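Local coordinates for fibrillarin-like rRNA/tRNA 2'-O-methyltransferase (Methanocaldococcus jannaschii, PDB 1FBN), which probably uses S-adenosyl-L-methionine to methylate ribose 2'-hydroxyls of rRNA and tRNA at sites chosen by a guide RNA, at residues I25-I30 / A93-K98; E8-I13 / K68-K73; I176-R181 / V221-I226. All blocks are in the same frame, centred on the assembly; numbering follows the deposited sequence.

Contact 1: residues I25-I30 / A93-K98; sequences IATKSI and ADIADK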
loop_
_atom_site.group_PDB
_atom_site.type_symbol
_atom_site.label_atom_id
_atom_site.label_comp_id
_atom_site.label_asym_id
_atom_site.label_seq_id
_atom_site.Cartn_x
_atom_site.Cartn_y
_atom_site.Cartn_z
ATOM N N ILE A 25 -9.268 -4.204 -11.371
ATOM C CA ILE A 25 -8.290 -3.127 -11.524
ATOM C C ILE A 25 -6.923 -3.683 -11.883
ATOM O O ILE A 25 -6.637 -4.856 -11.650
ATOM C CB ILE A 25 -8.143 -2.251 -10.252
ATOM C CG1 ILE A 25 -7.681 -3.103 -9.068
ATOM C CG2 ILE A 25 -9.444 -1.486 -9.970
ATOM C CD1 ILE A 25 -7.367 -2.283 -7.828
ATOM N N ALA A 26 -6.067 -2.823 -12.421
ATOM C CA ALA A 26 -4.735 -3.242 -12.824
ATOM C C ALA A 26 -3.758 -2.077 -12.847
ATOM O O ALA A 26 -4.145 -0.915 -12.697
ATOM C CB ALA A 26 -4.799 -3.894 -14.209
ATOM N N THR A 27 -2.478 -2.408 -12.972
ATOM C CA THR A 27 -1.431 -1.401 -13.074
ATOM C C THR A 27 -0.644 -1.702 -14.352
ATOM O O THR A 27 -0.670 -2.828 -14.867
ATOM C CB THR A 27 -0.481 -1.390 -11.844
ATOM O OG1 THR A 27 0.041 -2.700 -11.617
ATOM C CG2 THR A 27 -1.212 -0.910 -10.598
ATOM N N LYS A 28 -0.015 -0.671 -14.905
ATOM C CA LYS A 28 0.782 -0.812 -16.114
ATOM C C LYS A 28 2.182 -1.270 -15.683
ATOM O O LYS A 28 2.927 -0.519 -15.050
ATOM C CB LYS A 28 0.834 0.531 -16.838
ATOM C CG LYS A 28 1.418 0.480 -18.226
ATOM C CD LYS A 28 1.331 1.845 -18.882
ATOM C CE LYS A 28 -0.108 2.253 -19.121
ATOM N NZ LYS A 28 -0.192 3.586 -19.779
ATOM N N SER A 29 2.509 -2.522 -15.994
ATOM C CA SER A 29 3.794 -3.126 -15.623
ATOM C C SER A 29 5.054 -2.376 -16.067
ATOM O O SER A 29 5.154 -1.941 -17.218
ATOM C CB SER A 29 3.848 -4.569 -16.141
ATOM O OG SER A 29 5.073 -5.200 -15.802
ATOM N N ILE A 30 6.005 -2.216 -15.145
ATOM C CA ILE A 30 7.274 -1.558 -15.467
ATOM C C ILE A 30 8.375 -2.582 -15.804
ATOM O O ILE A 30 9.507 -2.212 -16.105
ATOM C CB ILE A 30 7.766 -0.594 -14.352
ATOM C CG1 ILE A 30 7.963 -1.341 -13.034
ATOM C CG2 ILE A 30 6.815 0.586 -14.212
ATOM C CD1 ILE A 30 8.662 -0.520 -11.971
ATOM N N ALA A 93 5.042 0.081 -7.323
ATOM C CA ALA A 93 6.187 0.457 -8.155
ATOM C C ALA A 93 5.733 0.769 -9.582
ATOM O O ALA A 93 6.314 1.622 -10.256
ATOM C CB ALA A 93 7.217 -0.657 -8.160
ATOM N N ASP A 94 4.704 0.061 -10.041
ATOM C CA ASP A 94 4.143 0.289 -11.370
ATOM C C ASP A 94 3.510 1.674 -11.414
ATOM O O ASP A 94 3.690 2.414 -12.376
ATOM C CB ASP A 94 3.062 -0.745 -11.689
ATOM C CG ASP A 94 3.626 -2.096 -12.068
ATOM O OD1 ASP A 94 4.850 -2.214 -12.293
ATOM O OD2 ASP A 94 2.831 -3.053 -12.155
ATOM N N ILE A 95 2.753 2.005 -10.367
ATOM C CA ILE A 95 2.074 3.295 -10.259
ATOM C C ILE A 95 3.088 4.434 -10.203
ATOM O O ILE A 95 3.054 5.348 -11.025
ATOM C CB ILE A 95 1.180 3.350 -8.991
ATOM C CG1 ILE A 95 0.144 2.224 -9.035
ATOM C CG2 ILE A 95 0.484 4.705 -8.884
ATOM C CD1 ILE A 95 -0.489 1.925 -7.695
ATOM N N ALA A 96 3.984 4.371 -9.224
ATOM C CA ALA A 96 5.012 5.387 -9.048
ATOM C C ALA A 96 6.253 5.079 -9.899
ATOM O O ALA A 96 7.369 4.959 -9.383
ATOM C CB ALA A 96 5.374 5.497 -7.583
ATOM N N ASP A 97 6.048 4.974 -11.210
ATOM C CA ASP A 97 7.126 4.669 -12.145
ATOM C C ASP A 97 8.165 5.783 -12.262
ATOM O O ASP A 97 9.291 5.541 -12.696
ATOM C CB ASP A 97 6.560 4.295 -13.522
ATOM C CG ASP A 97 5.767 5.424 -14.173
ATOM O OD1 ASP A 97 4.927 6.053 -13.496
ATOM O OD2 ASP A 97 5.977 5.668 -15.381
ATOM N N LYS A 98 7.779 6.996 -11.872
ATOM C CA LYS A 98 8.676 8.152 -11.895
ATOM C C LYS A 98 9.096 8.489 -10.455
ATOM O O LYS A 98 9.673 9.548 -10.194
ATOM C CB LYS A 98 7.973 9.366 -12.511
ATOM C CG LYS A 98 7.414 9.173 -13.914
ATOM C CD LYS A 98 8.498 9.149 -14.980
ATOM C CE LYS A 98 9.100 7.763 -15.149
ATOM N NZ LYS A 98 10.215 7.751 -16.141
HETATM O O HOH W 1 3.555 2.099 -15.142
#

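Contact 2: residues E8-I13 / K68-K73; sequences EIFENI and KVMPIK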
loop_
_atom_site.group_PDB
_atom_site.type_symbol
_atom_site.label_atom_id
_atom_site.label_comp_id
_atom_site.label_asym_id
_atom_site.label_seq_id
_atom_site.Cartn_x
_atom_site.Cartn_y
_atom_site.Cartn_z
ATOM N N GLU A 8 -8.208 4.707 -17.157
ATOM C CA GLU A 8 -7.390 5.165 -16.053
ATOM C C GLU A 8 -8.229 5.784 -14.946
ATOM O O GLU A 8 -9.146 6.569 -15.213
ATOM C CB GLU A 8 -6.369 6.188 -16.545
ATOM C CG GLU A 8 -5.504 6.775 -15.440
ATOM C CD GLU A 8 -4.434 7.717 -15.956
ATOM O OE1 GLU A 8 -4.486 8.106 -17.144
ATOM O OE2 GLU A 8 -3.533 8.070 -15.167
ATOM N N ILE A 9 -7.945 5.368 -13.714
ATOM C CA ILE A 9 -8.606 5.902 -12.528
ATOM C C ILE A 9 -7.476 6.447 -11.665
ATOM O O ILE A 9 -6.330 6.028 -11.823
ATOM C CB ILE A 9 -9.422 4.833 -11.759
ATOM C CG1 ILE A 9 -8.574 3.591 -11.484
ATOM C CG2 ILE A 9 -10.691 4.487 -12.533
ATOM C CD1 ILE A 9 -9.291 2.541 -10.658
ATOM N N PHE A 10 -7.783 7.401 -10.788
ATOM C CA PHE A 10 -6.766 8.021 -9.929
ATOM C C PHE A 10 -5.625 8.491 -10.831
ATOM O O PHE A 10 -5.850 9.280 -11.744
ATOM C CB PHE A 10 -6.272 7.023 -8.872
ATOM C CG PHE A 10 -7.357 6.538 -7.942
ATOM C CD1 PHE A 10 -8.051 7.434 -7.131
ATOM C CD2 PHE A 10 -7.681 5.185 -7.871
ATOM C CE1 PHE A 10 -9.050 6.988 -6.260
ATOM C CE2 PHE A 10 -8.680 4.730 -7.002
ATOM C CZ PHE A 10 -9.363 5.636 -6.196
ATOM N N GLU A 11 -4.410 8.016 -10.583
ATOM C CA GLU A 11 -3.275 8.366 -11.431
ATOM C C GLU A 11 -2.423 7.124 -11.672
ATOM O O GLU A 11 -1.841 6.565 -10.742
ATOM C CB GLU A 11 -2.423 9.491 -10.832
ATOM C CG GLU A 11 -1.286 9.922 -11.768
ATOM C CD GLU A 11 -0.486 11.109 -11.261
ATOM O OE1 GLU A 11 -1.075 12.196 -11.079
ATOM O OE2 GLU A 11 0.739 10.961 -11.066
ATOM N N ASN A 12 -2.389 6.682 -12.925
ATOM C CA ASN A 12 -1.623 5.508 -13.331
ATOM C C ASN A 12 -2.135 4.185 -12.740
ATOM O O ASN A 12 -1.360 3.267 -12.470
ATOM C CB ASN A 12 -0.126 5.708 -13.049
ATOM C CG ASN A 12 0.768 4.903 -13.994
ATOM O OD1 ASN A 12 1.969 4.743 -13.744
ATOM N ND2 ASN A 12 0.191 4.405 -15.084
ATOM N N ILE A 13 -3.442 4.122 -12.499
ATOM C CA ILE A 13 -4.112 2.915 -12.011
ATOM C C ILE A 13 -5.211 2.699 -13.055
ATOM O O ILE A 13 -5.741 3.666 -13.604
ATOM C CB ILE A 13 -4.729 3.093 -10.600
ATOM C CG1 ILE A 13 -3.628 3.378 -9.577
ATOM C CG2 ILE A 13 -5.467 1.820 -10.183
ATOM C CD1 ILE A 13 -4.134 3.533 -8.177
ATOM N N LYS A 68 -11.530 6.354 -2.055
ATOM C CA LYS A 68 -11.681 7.572 -2.863
ATOM C C LYS A 68 -10.426 8.445 -2.870
ATOM O O LYS A 68 -10.202 9.215 -3.808
ATOM C CB LYS A 68 -12.880 8.401 -2.382
ATOM C CG LYS A 68 -14.211 7.664 -2.410
ATOM C CD LYS A 68 -14.560 7.183 -3.805
ATOM C CE LYS A 68 -15.800 6.318 -3.770
ATOM N NZ LYS A 68 -16.063 5.687 -5.085
ATOM N N VAL A 69 -9.624 8.341 -1.814
ATOM C CA VAL A 69 -8.393 9.117 -1.703
ATOM C C VAL A 69 -7.184 8.205 -1.916
ATOM O O VAL A 69 -6.858 7.384 -1.057
ATOM C CB VAL A 69 -8.266 9.795 -0.309
ATOM C CG1 VAL A 69 -7.051 10.715 -0.273
ATOM C CG2 VAL A 69 -9.533 10.568 0.025
HETATM N N MSE A 70 -6.561 8.312 -3.085
HETATM C CA MSE A 70 -5.372 7.523 -3.406
HETATM C C MSE A 70 -4.260 8.522 -3.713
HETATM O O MSE A 70 -4.160 9.037 -4.829
HETATM C CB MSE A 70 -5.633 6.596 -4.599
HETATM C CG MSE A 70 -4.398 5.842 -5.085
HETATM SE SE MSE A 70 -3.557 4.925 -3.787
HETATM C CE MSE A 70 -2.687 3.729 -4.782
ATOM N N PRO A 71 -3.433 8.836 -2.702
ATOM C CA PRO A 71 -2.313 9.779 -2.787
ATOM C C PRO A 71 -1.060 9.340 -3.555
ATOM O O PRO A 71 -0.236 10.179 -3.914
ATOM C CB PRO A 71 -2.011 10.062 -1.320
ATOM C CG PRO A 71 -2.293 8.750 -0.671
ATOM C CD PRO A 71 -3.586 8.331 -1.324
ATOM N N ILE A 72 -0.906 8.043 -3.798
ATOM C CA ILE A 72 0.259 7.549 -4.524
ATOM C C ILE A 72 0.156 7.925 -5.998
ATOM O O ILE A 72 -0.734 7.460 -6.704
ATOM C CB ILE A 72 0.417 6.016 -4.367
ATOM C CG1 ILE A 72 0.641 5.669 -2.891
ATOM C CG2 ILE A 72 1.580 5.506 -5.230
ATOM C CD1 ILE A 72 0.696 4.184 -2.593
ATOM N N LYS A 73 1.070 8.784 -6.443
ATOM C CA LYS A 73 1.110 9.253 -7.827
ATOM C C LYS A 73 2.342 8.695 -8.552
ATOM O O LYS A 73 3.137 7.960 -7.963
ATOM C CB LYS A 73 1.148 10.785 -7.850
ATOM C CG LYS A 73 0.049 11.471 -7.051
ATOM C CD LYS A 73 -1.319 11.293 -7.681
ATOM C CE LYS A 73 -2.371 12.127 -6.961
ATOM N NZ LYS A 73 -3.682 12.105 -7.668
HETATM O O HOH W 2 -2.807 6.892 -8.213
#

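Contact 3: residues I176-R181 / V221-I226; sequences IAIKAR and VMFVGI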
loop_
_atom_site.group_PDB
_atom_site.type_symbol
_atom_site.label_atom_id
_atom_site.label_comp_id
_atom_site.label_asym_id
_atom_site.label_seq_id
_atom_site.Cartn_x
_atom_site.Cartn_y
_atom_site.Cartn_z
ATOM N N ILE A 176 -2.715 3.181 6.156
ATOM C CA ILE A 176 -2.468 2.072 7.072
ATOM C C ILE A 176 -3.608 1.051 7.123
ATOM O O ILE A 176 -4.772 1.398 7.354
ATOM C CB ILE A 176 -2.135 2.598 8.510
ATOM C CG1 ILE A 176 -1.735 1.443 9.436
ATOM C CG2 ILE A 176 -3.315 3.373 9.094
ATOM C CD1 ILE A 176 -1.311 1.885 10.818
ATOM N N ALA A 177 -3.264 -0.204 6.843
ATOM C CA ALA A 177 -4.222 -1.303 6.878
ATOM C C ALA A 177 -4.166 -1.878 8.288
ATOM O O ALA A 177 -3.151 -2.435 8.699
ATOM C CB ALA A 177 -3.848 -2.368 5.854
ATOM N N ILE A 178 -5.255 -1.725 9.033
ATOM C CA ILE A 178 -5.310 -2.198 10.408
ATOM C C ILE A 178 -6.152 -3.452 10.637
ATOM O O ILE A 178 -7.333 -3.503 10.288
ATOM C CB ILE A 178 -5.815 -1.081 11.351
ATOM C CG1 ILE A 178 -4.907 0.149 11.240
ATOM C CG2 ILE A 178 -5.860 -1.580 12.793
ATOM C CD1 ILE A 178 -5.262 1.279 12.194
ATOM N N LYS A 179 -5.510 -4.469 11.208
ATOM C CA LYS A 179 -6.164 -5.724 11.556
ATOM C C LYS A 179 -6.547 -5.555 13.029
ATOM O O LYS A 179 -5.678 -5.555 13.905
ATOM C CB LYS A 179 -5.188 -6.892 11.404
ATOM C CG LYS A 179 -5.755 -8.225 11.847
ATOM C CD LYS A 179 -4.729 -9.336 11.723
ATOM C CE LYS A 179 -5.288 -10.652 12.232
ATOM N NZ LYS A 179 -4.295 -11.748 12.085
ATOM N N ALA A 180 -7.840 -5.375 13.291
ATOM C CA ALA A 180 -8.337 -5.169 14.653
ATOM C C ALA A 180 -7.842 -6.192 15.676
ATOM O O ALA A 180 -7.391 -5.820 16.759
ATOM C CB ALA A 180 -9.859 -5.118 14.656
ATOM N N ARG A 181 -7.911 -7.471 15.323
ATOM C CA ARG A 181 -7.498 -8.544 16.219
ATOM C C ARG A 181 -6.005 -8.580 16.555
ATOM O O ARG A 181 -5.603 -9.270 17.493
ATOM C CB ARG A 181 -7.952 -9.894 15.670
ATOM C CG ARG A 181 -9.465 -10.085 15.619
ATOM C CD ARG A 181 -10.042 -10.561 16.941
ATOM N NE ARG A 181 -10.085 -9.502 17.938
ATOM C CZ ARG A 181 -11.202 -9.029 18.487
ATOM N NH1 ARG A 181 -12.388 -9.519 18.145
ATOM N NH2 ARG A 181 -11.131 -8.047 19.371
ATOM N N VAL A 221 -9.426 -2.651 8.243
ATOM C CA VAL A 221 -9.858 -1.351 7.723
ATOM C C VAL A 221 -8.652 -0.542 7.261
ATOM O O VAL A 221 -7.649 -0.461 7.967
ATOM C CB VAL A 221 -10.619 -0.521 8.792
ATOM C CG1 VAL A 221 -10.859 0.893 8.294
ATOM C CG2 VAL A 221 -11.945 -1.179 9.129
HETATM N N MSE A 222 -8.744 0.019 6.058
HETATM C CA MSE A 222 -7.677 0.847 5.505
HETATM C C MSE A 222 -7.964 2.306 5.870
HETATM O O MSE A 222 -9.013 2.851 5.522
HETATM C CB MSE A 222 -7.606 0.692 3.975
HETATM C CG MSE A 222 -6.536 1.535 3.269
HETATM SE SE MSE A 222 -4.822 1.012 3.559
HETATM C CE MSE A 222 -4.657 -0.222 2.323
ATOM N N PHE A 223 -7.058 2.912 6.625
ATOM C CA PHE A 223 -7.192 4.310 7.011
ATOM C C PHE A 223 -6.252 5.153 6.153
ATOM O O PHE A 223 -5.151 4.717 5.807
ATOM C CB PHE A 223 -6.824 4.519 8.490
ATOM C CG PHE A 223 -7.850 4.004 9.461
ATOM C CD1 PHE A 223 -8.930 4.800 9.839
ATOM C CD2 PHE A 223 -7.728 2.732 10.014
ATOM C CE1 PHE A 223 -9.875 4.338 10.756
ATOM C CE2 PHE A 223 -8.667 2.259 10.932
ATOM C CZ PHE A 223 -9.742 3.064 11.304
ATOM N N VAL A 224 -6.722 6.335 5.767
ATOM C CA VAL A 224 -5.919 7.269 4.990
ATOM C C VAL A 224 -6.035 8.615 5.696
ATOM O O VAL A 224 -7.135 9.055 6.037
ATOM C CB VAL A 224 -6.408 7.403 3.531
ATOM C CG1 VAL A 224 -5.553 8.418 2.788
ATOM C CG2 VAL A 224 -6.351 6.054 2.817
ATOM N N GLY A 225 -4.895 9.242 5.959
ATOM C CA GLY A 225 -4.909 10.528 6.629
ATOM C C GLY A 225 -3.833 11.465 6.126
ATOM O O GLY A 225 -2.802 11.019 5.618
ATOM N N ILE A 226 -4.102 12.765 6.212
ATOM C CA ILE A 226 -3.137 13.780 5.790
ATOM C C ILE A 226 -2.311 14.167 7.008
ATOM O O ILE A 226 -2.861 14.425 8.080
ATOM C CB ILE A 226 -3.820 15.047 5.229
ATOM C CG1 ILE A 226 -4.701 14.682 4.040
ATOM C CG2 ILE A 226 -2.768 16.061 4.785
ATOM C CD1 ILE A 226 -5.198 15.880 3.241
#

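Contact 1: residues I25-I30 / A93-K98
Asp-94 holds its CG beside its own backbone N and anti to the carbonyl carbon (chi1 -77°), which places CG against the chain from Thr-27 to Ile-30, while the second torsion sets the turn of the two carboxylate oxygens; Thr-27 in turn has OG1 between its backbone N and carbonyl carbon, facing that carboxylate. The two oxygens of Asp-94 meet different partners. OD1 accepts the backbone N-H of Ile-30, with N to OD1 3.1 Å and an angle of 146° at the hydrogen; the donor comes from above the carboxylate plane, 57° out of it. OD2 lies 2.9 Å from Thr-27 OG1, which donates to it, although the position of this hydroxyl is less sure than the rest. Between these bonds the Asp-94 CB sits 3.4 Å from Lys-28 O, and one water, 2.7 Å from Lys-28 O and 2.8 Å from Asp-94 O, is placed to link the two backbones.

Apolar contacts flank the carboxylate. On the Thr-27 side, its CG2 is 3.8 Å from Ile-95 CG1, the two side chains crossing at about a right angle. On the other, Ile-30 reaches Ala-93 with CD1, while its CG2 packs 3.8 Å from Asp-97 CB.

The buried Asp-94 is also gripped by two arginines, Arg-121 at OD1 and Arg-50 at OD2, an environment that would be expected to favour the ionised carboxylate; the carboxylate of Asp-97 instead pairs with Arg-74. Arg-50 belongs to strand 47-51, which neighbours strand 25-28 in the antiparallel sheet, and Ile-95 touches Ile-13 of strand 13-17, the other neighbour. The last turn of helix 87-95 is therefore fastened against the N-terminal sheet, beside strand 25-28 and the residues that follow it.

Contact 2: residues E8-I13 / K68-K73
Glu-11 and Lys-73 bring their CA atoms to 5.7 Å where the turn joining strands 5-9 and 13-17, closed by the Ile-9 N to Ile-13 O bond, passes the irregular chain 68-73; Phe-10 (phi 52°) and Asn-12 (phi 66°) both take positive phi within that turn. Phe-10 lays its ring against Met-70, which is present as selenomethionine. The CB of Met-70 stands 3.7 Å from the Phe-10 ring centroid and 16° off the ring normal, a CH-pi contact over one face, while Lys-68 O approaches the ring edge near its plane, 3.5 Å from Phe-10 CE1. Beyond its CG, Met-70 bends at chi2, and its terminal CE packs 3.7 Å from Ile-13 CD1.

Polar groups occupy the other end. Glu-11 and Lys-73 cross at about a right angle, and it is the aliphatic part of the lysine that is met: Glu-11 OE2 is 3.2 Å from Lys-73 CB. The charged atoms stay apart, with Glu-11 OE1 4.3 Å from Lys-73 NZ, and OE2 accepts the backbone N-H of Arg-74. A water donates to Glu-11 O at 2.7 Å and to Ile-72 O, tying the backbones together.

The turn is thus attached by three kinds of interaction: dispersion and CH-pi packing around Met-70, a water that donates to one carbonyl oxygen of each segment, and an opposite-charge pair too distant for a salt bridge, which probably adds only a general electrostatic attraction.

Contact 3: residues I176-R181 / V221-I226
Phe-223 and Ile-178 meet through the ring of the former, whose CD2 lies 3.6 Å from Ile-178 CD1; the methyl comes in obliquely, while Ile-176 O sits near the ring plane at the edge. One face of the same ring carries Val-221 CG1 from its own strand, 3.7 Å above the plane and offset toward the rim. With CG1 anti to the carbonyl carbon (chi1 -57°), Ile-178 brings that atom too against Phe-223 CD2. Completing this face of the sheet, Ile-176 CG2 packs 3.7 Å from Phe-223 CB. Helix 189-203 covers it, with Leu-200 on Ile-176 and Phe-193 on Val-221.

The backbones pair antiparallel. Ile-176 and Phe-223 exchange two bonds, Ile-176 N to Phe-223 O and Phe-223 N to Ile-176 O, the latter 2.8 Å long and nearly straight at 175°. Ile-178 and Val-221 form the next hydrogen-bonded pair and also make both bonds, Ile-178 N to Val-221 O at 2.9 Å and Val-221 N back to Ile-178 O. Between them lies the non-hydrogen-bonded pair Ala-177 and Met-222, a selenomethionine, whose CA atoms are 4.3 Å apart. Their side chains point to the opposite face, where Ala-177 CB is 4.2 Å from Met-222 SE. That face leads toward the predicted S-adenosyl-L-methionine site: the side chain of Ala-177 lies about 4 Å from that of Asp-150.

Strand 172-179 runs parallel to 144-149 on its other side, whereas 220-227 is antiparallel to it and lies between 172-179 and 205-212. A sheet of order 3-2-1-4-5-7-6 with this reversed last strand is the hallmark of the Rossmann-like fold of class I methyltransferases.

Overall arrangement
Contacts 1 and 2 both join the N-terminal antiparallel sheet to the methyltransferase domain and abut each other, with Ala-96 CB packed on Lys-73 O. Contact 3 lies inside the seven-stranded sheet, about 23 Å from contact 1 between centres; contact 2 bridges toward it through Val-69 on Val-224. Contacts 1 and 3 are buried, contact 2 only partly. Their chemistry differs accordingly: contact 1 is centred on a buried carboxylate with charged partners, contact 2 mixes aromatic packing with a water bridge and a loose charge pair nearer the surface, and contact 3 relies on regular backbone bonds and apolar side chains.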